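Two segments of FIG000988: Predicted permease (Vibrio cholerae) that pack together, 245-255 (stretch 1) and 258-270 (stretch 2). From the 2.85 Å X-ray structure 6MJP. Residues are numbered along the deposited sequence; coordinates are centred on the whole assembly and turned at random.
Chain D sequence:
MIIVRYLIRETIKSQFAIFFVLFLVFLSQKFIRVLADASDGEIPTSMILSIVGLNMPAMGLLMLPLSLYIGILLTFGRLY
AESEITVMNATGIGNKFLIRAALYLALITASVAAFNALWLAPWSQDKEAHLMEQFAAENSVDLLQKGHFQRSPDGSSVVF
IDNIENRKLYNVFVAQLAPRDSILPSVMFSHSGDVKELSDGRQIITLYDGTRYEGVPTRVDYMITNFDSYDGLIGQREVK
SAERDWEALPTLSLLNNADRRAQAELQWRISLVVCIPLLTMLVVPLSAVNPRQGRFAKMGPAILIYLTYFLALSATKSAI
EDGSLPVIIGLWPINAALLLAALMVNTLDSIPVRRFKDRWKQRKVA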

# COMPACT_ATOMS: atom_id res chain seq x y z
N ASP D 245 -13.16 -22.05 25.48
CA ASP D 245 -12.30 -21.96 24.30
C ASP D 245 -12.87 -22.82 23.18
O ASP D 245 -13.08 -24.03 23.36
CB ASP D 245 -10.88 -22.40 24.64
CG ASP D 245 -9.97 -22.45 23.41
OD1 ASP D 245 -9.45 -21.39 23.01
OD2 ASP D 245 -9.78 -23.55 22.85
N TRP D 246 -13.11 -22.21 22.02
CA TRP D 246 -13.65 -22.92 20.87
C TRP D 246 -12.65 -23.15 19.75
O TRP D 246 -12.89 -24.02 18.90
CB TRP D 246 -14.87 -22.18 20.30
CG TRP D 246 -16.06 -22.17 21.20
CD1 TRP D 246 -16.86 -23.23 21.52
CD2 TRP D 246 -16.60 -21.03 21.90
NE1 TRP D 246 -17.86 -22.83 22.38
CE2 TRP D 246 -17.72 -21.49 22.63
CE3 TRP D 246 -16.24 -19.68 21.99
CZ2 TRP D 246 -18.48 -20.64 23.44
CZ3 TRP D 246 -17.00 -18.85 22.79
CH2 TRP D 246 -18.11 -19.33 23.50
N GLU D 247 -11.54 -22.40 19.72
CA GLU D 247 -10.59 -22.57 18.62
C GLU D 247 -9.81 -23.88 18.72
O GLU D 247 -9.35 -24.40 17.70
CB GLU D 247 -9.62 -21.38 18.57
CG GLU D 247 -10.23 -20.09 18.05
CD GLU D 247 -9.17 -19.07 17.65
OE1 GLU D 247 -9.44 -18.25 16.74
OE2 GLU D 247 -8.07 -19.08 18.23
N ALA D 248 -9.65 -24.42 19.93
CA ALA D 248 -8.91 -25.65 20.15
C ALA D 248 -9.88 -26.72 20.64
O ALA D 248 -10.39 -26.64 21.76
CB ALA D 248 -7.78 -25.44 21.16
N LEU D 249 -10.14 -27.72 19.79
CA LEU D 249 -11.07 -28.78 20.15
C LEU D 249 -11.04 -29.89 19.10
O LEU D 249 -10.73 -29.62 17.94
CB LEU D 249 -12.49 -28.23 20.28
N PRO D 250 -11.35 -31.13 19.47
CA PRO D 250 -11.50 -32.18 18.46
C PRO D 250 -12.72 -31.90 17.59
O PRO D 250 -13.82 -31.67 18.10
CB PRO D 250 -11.67 -33.46 19.29
CG PRO D 250 -12.21 -32.99 20.59
CD PRO D 250 -11.55 -31.66 20.83
N THR D 251 -12.52 -31.93 16.28
CA THR D 251 -13.60 -31.55 15.37
C THR D 251 -14.76 -32.54 15.43
O THR D 251 -15.92 -32.14 15.36
CB THR D 251 -13.05 -31.43 13.95
OG1 THR D 251 -11.85 -30.64 13.97
CG2 THR D 251 -14.07 -30.76 13.03
N LEU D 252 -14.46 -33.84 15.56
CA LEU D 252 -15.54 -34.84 15.62
C LEU D 252 -16.44 -34.61 16.82
O LEU D 252 -17.67 -34.69 16.71
CB LEU D 252 -14.95 -36.25 15.64
CG LEU D 252 -14.53 -36.86 14.29
CD1 LEU D 252 -13.93 -38.25 14.45
CD2 LEU D 252 -15.72 -36.90 13.35
N SER D 253 -15.85 -34.33 17.99
CA SER D 253 -16.65 -34.02 19.17
C SER D 253 -17.37 -32.68 19.02
O SER D 253 -18.44 -32.49 19.59
CB SER D 253 -15.79 -34.01 20.42
OG SER D 253 -15.14 -35.25 20.61
N LEU D 254 -16.78 -31.73 18.26
CA LEU D 254 -17.44 -30.47 18.02
C LEU D 254 -18.63 -30.61 17.07
O LEU D 254 -19.55 -29.78 17.13
CB LEU D 254 -16.47 -29.42 17.44
CG LEU D 254 -16.50 -27.92 17.84
CD1 LEU D 254 -15.17 -27.24 17.50
CD2 LEU D 254 -17.64 -27.18 17.18
N LEU D 255 -18.64 -31.63 16.19
CA LEU D 255 -19.71 -31.71 15.19
C LEU D 255 -21.07 -31.83 15.87
O LEU D 255 -22.05 -31.25 15.38
CB LEU D 255 -19.48 -32.87 14.22
N ALA D 258 -23.77 -29.14 20.69
CA ALA D 258 -24.78 -28.14 20.41
C ALA D 258 -24.47 -26.87 21.20
O ALA D 258 -24.63 -26.85 22.43
CB ALA D 258 -26.17 -28.67 20.74
N ASP D 259 -24.03 -25.83 20.51
CA ASP D 259 -23.80 -24.52 21.13
C ASP D 259 -23.63 -23.50 20.02
O ASP D 259 -23.14 -23.82 18.93
CB ASP D 259 -22.57 -24.53 22.04
CG ASP D 259 -22.47 -23.26 22.87
OD1 ASP D 259 -23.42 -22.46 22.83
OD2 ASP D 259 -21.44 -23.07 23.55
N ARG D 260 -24.04 -22.26 20.30
CA ARG D 260 -24.01 -21.21 19.29
C ARG D 260 -22.58 -20.97 18.80
O ARG D 260 -22.29 -21.09 17.60
CB ARG D 260 -24.61 -19.92 19.84
N ARG D 261 -21.69 -20.61 19.72
CA ARG D 261 -20.33 -20.28 19.30
C ARG D 261 -19.57 -21.51 18.84
O ARG D 261 -18.70 -21.41 17.96
CB ARG D 261 -19.59 -19.58 20.44
N ALA D 262 -19.88 -22.68 19.40
CA ALA D 262 -19.26 -23.92 18.94
C ALA D 262 -19.59 -24.17 17.47
O ALA D 262 -18.68 -24.36 16.64
CB ALA D 262 -19.73 -25.09 19.80
N GLN D 263 -20.88 -24.14 17.11
CA GLN D 263 -21.24 -24.31 15.71
C GLN D 263 -20.65 -23.21 14.84
O GLN D 263 -20.33 -23.46 13.67
CB GLN D 263 -22.76 -24.35 15.56
CG GLN D 263 -23.41 -25.52 16.26
CD GLN D 263 -22.84 -26.85 15.79
OE1 GLN D 263 -23.14 -27.31 14.69
NE2 GLN D 263 -22.02 -27.48 16.63
N ALA D 264 -20.50 -22.00 15.38
CA ALA D 264 -19.85 -20.94 14.62
C ALA D 264 -18.42 -21.30 14.29
O ALA D 264 -17.95 -21.08 13.16
CB ALA D 264 -19.90 -19.63 15.40
N GLU D 265 -17.70 -21.86 15.26
CA GLU D 265 -16.32 -22.26 15.00
C GLU D 265 -16.27 -23.38 13.98
O GLU D 265 -15.44 -23.35 13.06
CB GLU D 265 -15.65 -22.69 16.31
CG GLU D 265 -14.29 -23.36 16.12
CD GLU D 265 -13.23 -22.44 15.53
OE1 GLU D 265 -12.37 -22.94 14.77
OE2 GLU D 265 -13.25 -21.22 15.82
N LEU D 266 -17.16 -24.37 14.11
CA LEU D 266 -17.19 -25.47 13.15
C LEU D 266 -17.51 -24.96 11.75
O LEU D 266 -16.92 -25.43 10.76
CB LEU D 266 -18.22 -26.51 13.58
CG LEU D 266 -18.42 -27.69 12.62
CD1 LEU D 266 -17.14 -28.48 12.48
CD2 LEU D 266 -19.55 -28.57 13.10
N GLN D 267 -18.44 -24.01 11.64
CA GLN D 267 -18.77 -23.45 10.34
C GLN D 267 -17.64 -22.62 9.76
O GLN D 267 -17.50 -22.55 8.54
CB GLN D 267 -20.03 -22.61 10.43
CG GLN D 267 -21.25 -23.40 10.77
CD GLN D 267 -22.51 -22.61 10.59
OE1 GLN D 267 -22.65 -21.85 9.63
NE2 GLN D 267 -23.44 -22.76 11.52
N TRP D 268 -16.85 -21.96 10.61
CA TRP D 268 -15.70 -21.25 10.09
C TRP D 268 -14.67 -22.23 9.54
O TRP D 268 -14.14 -22.03 8.45
CB TRP D 268 -15.08 -20.36 11.17
CG TRP D 268 -14.21 -19.23 10.62
CD1 TRP D 268 -14.62 -18.20 9.81
CD2 TRP D 268 -12.82 -19.01 10.86
NE1 TRP D 268 -13.56 -17.36 9.53
CE2 TRP D 268 -12.44 -17.84 10.16
CE3 TRP D 268 -11.84 -19.69 11.60
CZ2 TRP D 268 -11.14 -17.35 10.18
CZ3 TRP D 268 -10.55 -19.20 11.61
CH2 TRP D 268 -10.21 -18.03 10.91
N ARG D 269 -14.41 -23.30 10.29
CA ARG D 269 -13.46 -24.31 9.83
C ARG D 269 -13.89 -24.90 8.49
O ARG D 269 -13.06 -25.07 7.59
CB ARG D 269 -13.31 -25.40 10.87
CG ARG D 269 -12.63 -24.95 12.14
CD ARG D 269 -12.56 -26.06 13.17
NE ARG D 269 -11.92 -25.62 14.41
CZ ARG D 269 -11.73 -26.38 15.48
NH1 ARG D 269 -12.12 -27.65 15.48
NH2 ARG D 269 -11.14 -25.88 16.55
N ILE D 270 -15.18 -25.20 8.35
CA ILE D 270 -15.65 -25.76 7.09
C ILE D 270 -15.71 -24.69 6.01
O ILE D 270 -15.50 -25.00 4.83
CB ILE D 270 -17.01 -26.46 7.27
CG1 ILE D 270 -17.35 -27.30 6.04
CG2 ILE D 270 -18.12 -25.47 7.49
CD1 ILE D 270 -18.74 -27.90 6.09

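Stretch 1 runs as loop from Asp245 and turns helical from Thr251, with Pro250 at the N-cap; stretch 2 is helical from Arg260 onward, with Asp259 at its N-cap. The two helix axes approach to 10.1 Å and their N-to-C directions differ by 127°, so the chain folds back obliquely on itself. The loop also lies against the second helix, Trp246 CA coming within 6.0 Å of Ala262 CA. Trp246 lays its indole over the start of that helix: Arg261 CB sits 3.2 Å from the centroid of the Trp246 six-membered ring, almost on the ring normal, a CH-pi contact, while Trp246 CD1 meets Ala262 CB at 3.8 Å. Leu254 fits as a knob among Ala262, Glu265, Leu266 and Arg269, its CD2 3.7 Å from Leu266 CB and 3.9 Å from Ala262 CB. Arg269 extends its guanidinium to the loop carbonyls of Glu247 and Leu249. Arg269 NH2 reaches Glu247 O at 2.6 Å, a short but bent, weak hydrogen bond, and Arg269 NH1 reaches Leu249 O at 3.4 Å, also weak. Within its own helix, Arg269 NE forms a salt bridge with Glu265 OE1 (2.7 Å), and Leu254 CD1 covers one guanidinium face, 3.7 Å from Arg269 NH1. Nearer the start of stretch 2's helix, Gln263 NE2 donates a weak hydrogen bond to Leu254 O (3.4 Å).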